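Local coordinates for Non-reducing end beta-L-arabinofuranosidase (Bacteroides thetaiotaomicron, PDB 5MQO), which probably hydrolyses glycosidic bonds in plant pectin as a family GH127 glycoside hydrolase of a gut bacterium, at residues 191-202 / 240-251. Residues are numbered along the deposited sequence; the frame is centred on the assembly and turned at random.
Sequences TYNLGHLMMAGI and ICPSHYMGVVEM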
# COMPACT_ATOMS: atom_id res chain seq x y z
N THR A 191 -10.43 -20.23 12.87
CA THR A 191 -10.83 -20.14 11.50
C THR A 191 -10.07 -18.96 10.85
O THR A 191 -10.15 -18.78 9.64
CB THR A 191 -12.38 -19.96 11.50
OG1 THR A 191 -12.96 -20.54 10.32
CG2 THR A 191 -12.82 -18.50 11.63
N TYR A 192 -9.33 -18.18 11.64
CA TYR A 192 -8.65 -16.95 11.16
C TYR A 192 -7.43 -17.31 10.32
O TYR A 192 -7.12 -16.66 9.32
CB TYR A 192 -8.12 -16.08 12.33
CG TYR A 192 -9.11 -15.66 13.41
CD1 TYR A 192 -9.77 -14.42 13.35
CD2 TYR A 192 -9.33 -16.46 14.55
CE1 TYR A 192 -10.64 -14.01 14.35
CE2 TYR A 192 -10.21 -16.06 15.55
CZ TYR A 192 -10.86 -14.84 15.45
OH TYR A 192 -11.72 -14.47 16.45
N ASN A 193 -6.70 -18.33 10.80
CA ASN A 193 -5.56 -18.88 10.09
C ASN A 193 -5.92 -19.45 8.72
O ASN A 193 -5.12 -19.37 7.80
CB ASN A 193 -4.87 -19.95 10.94
CG ASN A 193 -3.99 -19.34 12.02
OD1 ASN A 193 -4.08 -18.14 12.32
ND2 ASN A 193 -3.12 -20.16 12.61
N LEU A 194 -7.11 -20.02 8.58
CA LEU A 194 -7.55 -20.56 7.30
C LEU A 194 -7.60 -19.55 6.18
O LEU A 194 -7.24 -19.87 5.06
CB LEU A 194 -8.91 -21.24 7.42
CG LEU A 194 -8.92 -22.58 8.17
CD1 LEU A 194 -10.18 -23.34 7.81
CD2 LEU A 194 -7.69 -23.45 7.90
N GLY A 195 -8.02 -18.33 6.47
CA GLY A 195 -8.08 -17.31 5.44
C GLY A 195 -6.74 -17.01 4.78
O GLY A 195 -6.68 -16.68 3.59
N HIS A 196 -5.68 -17.10 5.57
CA HIS A 196 -4.35 -16.84 5.08
C HIS A 196 -3.82 -18.01 4.31
O HIS A 196 -3.06 -17.82 3.36
CB HIS A 196 -3.43 -16.49 6.23
CG HIS A 196 -3.80 -15.21 6.89
ND1 HIS A 196 -3.76 -14.00 6.21
CD2 HIS A 196 -4.28 -14.93 8.12
CE1 HIS A 196 -4.16 -13.04 7.02
NE2 HIS A 196 -4.49 -13.58 8.18
N LEU A 197 -4.21 -19.22 4.69
CA LEU A 197 -3.89 -20.39 3.89
C LEU A 197 -4.45 -20.27 2.47
O LEU A 197 -3.78 -20.69 1.53
CB LEU A 197 -4.40 -21.68 4.54
CG LEU A 197 -4.07 -22.99 3.83
CD1 LEU A 197 -2.60 -23.34 3.95
CD2 LEU A 197 -4.92 -24.11 4.40
N MET A 198 -5.65 -19.72 2.30
CA MET A 198 -6.21 -19.56 0.97
C MET A 198 -5.25 -18.77 0.06
O MET A 198 -4.88 -19.23 -1.01
CB MET A 198 -7.57 -18.86 0.99
CG MET A 198 -8.70 -19.61 1.69
SD MET A 198 -10.30 -18.78 1.47
CE MET A 198 -10.07 -17.30 2.45
N MET A 199 -4.84 -17.60 0.49
CA MET A 199 -4.02 -16.77 -0.37
C MET A 199 -2.64 -17.38 -0.60
O MET A 199 -2.09 -17.25 -1.69
CB MET A 199 -3.93 -15.32 0.13
CG MET A 199 -4.93 -14.38 -0.52
SD MET A 199 -4.78 -14.34 -2.33
CE MET A 199 -5.03 -12.58 -2.59
N ALA A 200 -2.11 -18.06 0.42
CA ALA A 200 -0.80 -18.71 0.28
C ALA A 200 -0.83 -19.78 -0.80
O ALA A 200 0.12 -19.93 -1.59
CB ALA A 200 -0.34 -19.31 1.61
N GLY A 201 -1.92 -20.51 -0.84
CA GLY A 201 -2.08 -21.59 -1.79
C GLY A 201 -2.30 -21.11 -3.20
O GLY A 201 -1.75 -21.71 -4.13
N ILE A 202 -3.10 -20.05 -3.35
CA ILE A 202 -3.37 -19.47 -4.68
C ILE A 202 -2.05 -18.95 -5.27
O ILE A 202 -1.67 -19.28 -6.40
CB ILE A 202 -4.37 -18.30 -4.59
CG1 ILE A 202 -5.75 -18.78 -4.19
CG2 ILE A 202 -4.49 -17.53 -5.92
CD1 ILE A 202 -6.53 -17.66 -3.53
N ILE A 240 -13.76 -11.42 11.87
CA ILE A 240 -12.89 -10.30 12.39
C ILE A 240 -11.46 -10.37 11.75
O ILE A 240 -10.71 -9.39 11.80
CB ILE A 240 -12.88 -10.16 13.98
CG1 ILE A 240 -14.14 -9.43 14.49
CG2 ILE A 240 -11.65 -9.39 14.50
CD1 ILE A 240 -14.27 -9.31 16.00
N CYS A 241 -11.11 -11.52 11.14
CA CYS A 241 -10.09 -11.56 10.08
C CYS A 241 -10.71 -11.07 8.76
O CYS A 241 -11.58 -11.75 8.19
CB CYS A 241 -9.47 -12.94 9.90
SG CYS A 241 -7.75 -12.82 9.36
N PRO A 242 -10.27 -9.89 8.28
CA PRO A 242 -10.84 -9.30 7.06
C PRO A 242 -10.11 -9.67 5.76
O PRO A 242 -10.57 -9.32 4.67
CB PRO A 242 -10.72 -7.81 7.35
CG PRO A 242 -9.41 -7.72 8.08
CD PRO A 242 -9.25 -8.99 8.87
N SER A 243 -8.95 -10.33 5.88
CA SER A 243 -8.31 -11.06 4.79
C SER A 243 -9.30 -11.96 4.05
O SER A 243 -9.23 -12.11 2.83
CB SER A 243 -7.20 -11.95 5.36
OG SER A 243 -7.73 -12.99 6.20
N HIS A 244 -10.18 -12.58 4.81
CA HIS A 244 -11.19 -13.52 4.31
C HIS A 244 -11.92 -13.10 3.03
O HIS A 244 -12.09 -13.92 2.14
CB HIS A 244 -12.26 -13.80 5.39
CG HIS A 244 -11.79 -14.70 6.50
ND1 HIS A 244 -12.66 -15.41 7.30
CD2 HIS A 244 -10.54 -15.00 6.94
CE1 HIS A 244 -11.97 -16.11 8.18
NE2 HIS A 244 -10.68 -15.88 7.98
N TYR A 245 -12.34 -11.83 2.95
CA TYR A 245 -13.23 -11.36 1.88
C TYR A 245 -12.53 -11.46 0.52
O TYR A 245 -13.11 -11.94 -0.45
CB TYR A 245 -13.66 -9.91 2.11
CG TYR A 245 -14.51 -9.70 3.33
CD1 TYR A 245 -13.93 -9.47 4.57
CD2 TYR A 245 -15.89 -9.69 3.24
CE1 TYR A 245 -14.69 -9.28 5.71
CE2 TYR A 245 -16.66 -9.49 4.36
CZ TYR A 245 -16.06 -9.29 5.60
OH TYR A 245 -16.83 -9.07 6.74
N MET A 246 -11.28 -11.00 0.50
CA MET A 246 -10.41 -11.06 -0.66
C MET A 246 -10.04 -12.52 -1.01
O MET A 246 -10.19 -12.93 -2.17
CB MET A 246 -9.15 -10.19 -0.44
CG MET A 246 -9.36 -8.71 -0.78
SD MET A 246 -8.13 -7.48 -0.26
CE MET A 246 -6.61 -8.45 -0.36
N GLY A 247 -9.59 -13.28 -0.02
CA GLY A 247 -9.22 -14.70 -0.19
C GLY A 247 -10.29 -15.57 -0.82
O GLY A 247 -9.99 -16.39 -1.68
N VAL A 248 -11.54 -15.35 -0.40
CA VAL A 248 -12.68 -16.13 -0.88
C VAL A 248 -13.06 -15.75 -2.32
O VAL A 248 -13.36 -16.62 -3.13
CB VAL A 248 -13.88 -16.09 0.13
CG1 VAL A 248 -14.56 -14.74 0.17
CG2 VAL A 248 -14.95 -17.12 -0.21
N VAL A 249 -13.02 -14.46 -2.65
CA VAL A 249 -13.23 -14.02 -4.04
C VAL A 249 -12.04 -14.45 -4.92
O VAL A 249 -12.20 -14.82 -6.10
CB VAL A 249 -13.43 -12.49 -4.16
CG1 VAL A 249 -13.52 -12.05 -5.62
CG2 VAL A 249 -14.69 -12.06 -3.44
N GLU A 250 -10.85 -14.43 -4.35
CA GLU A 250 -9.71 -14.89 -5.12
C GLU A 250 -9.80 -16.42 -5.35
O GLU A 250 -9.34 -16.92 -6.37
CB GLU A 250 -8.40 -14.47 -4.47
CG GLU A 250 -7.24 -14.39 -5.44
CD GLU A 250 -7.47 -13.45 -6.61
OE1 GLU A 250 -7.00 -13.78 -7.73
OE2 GLU A 250 -8.10 -12.37 -6.41
N MET A 251 -10.42 -17.15 -4.44
CA MET A 251 -10.63 -18.58 -4.65
C MET A 251 -11.68 -18.87 -5.68
O MET A 251 -11.52 -19.83 -6.44
CB MET A 251 -10.98 -19.29 -3.37
CG MET A 251 -9.74 -19.84 -2.70
SD MET A 251 -9.18 -21.32 -3.55
CE MET A 251 -7.76 -21.61 -2.53
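Met-198 fits as a knob into a hole formed by His-244, Gly-247, Val-248 and Met-251, where two helices of the GH127 catalytic domain, of the six-hairpin clan, pack together. The axes of segments 192-202 and 243-251 cross at 41° and approach to 8.7 Å, a closeness consistent with glycines at the interface: Gly-195 CA lies 3.7 Å from His-244 CD2, and a CB there would clash with that ring. The Met-198 chain bends at chi3 (-70°), which brings CE to 3.7 Å from Gly-247 C, again where a side chain on the glycine would collide. Toward the helix starts, the His-196 ring has Ser-243 OG over one face, offset to the rim, while Cys-241 SG approaches obliquely, 3.5 Å from His-196 NE2. With His-196 cut back to an alanine, Ser-243 OG and Cys-241 SG would probably lose the ring they lie against, leaving a gap beside Tyr-104 of helix 102-117. The edge of the Tyr-192 ring meets Cys-241, CD1 to CB. His-244 ND1 is hydrogen-bonded to Tyr-228 OH, and the NE2 edge faces the carbonyl oxygens of Thr-191 (O to NE2 3.4 Å) and Tyr-192. At the far end, Glu-250 CB lies 3.8 Å from Ile-202 CD1 and its CG meets Met-199 SD, while OE1 and OE2 form salt bridges with Arg-206 and Arg-253. Helix 212-230 touches both Met-198 and Met-251, and Met-251 CE ends 3.8 Å from Ile-202 CG1.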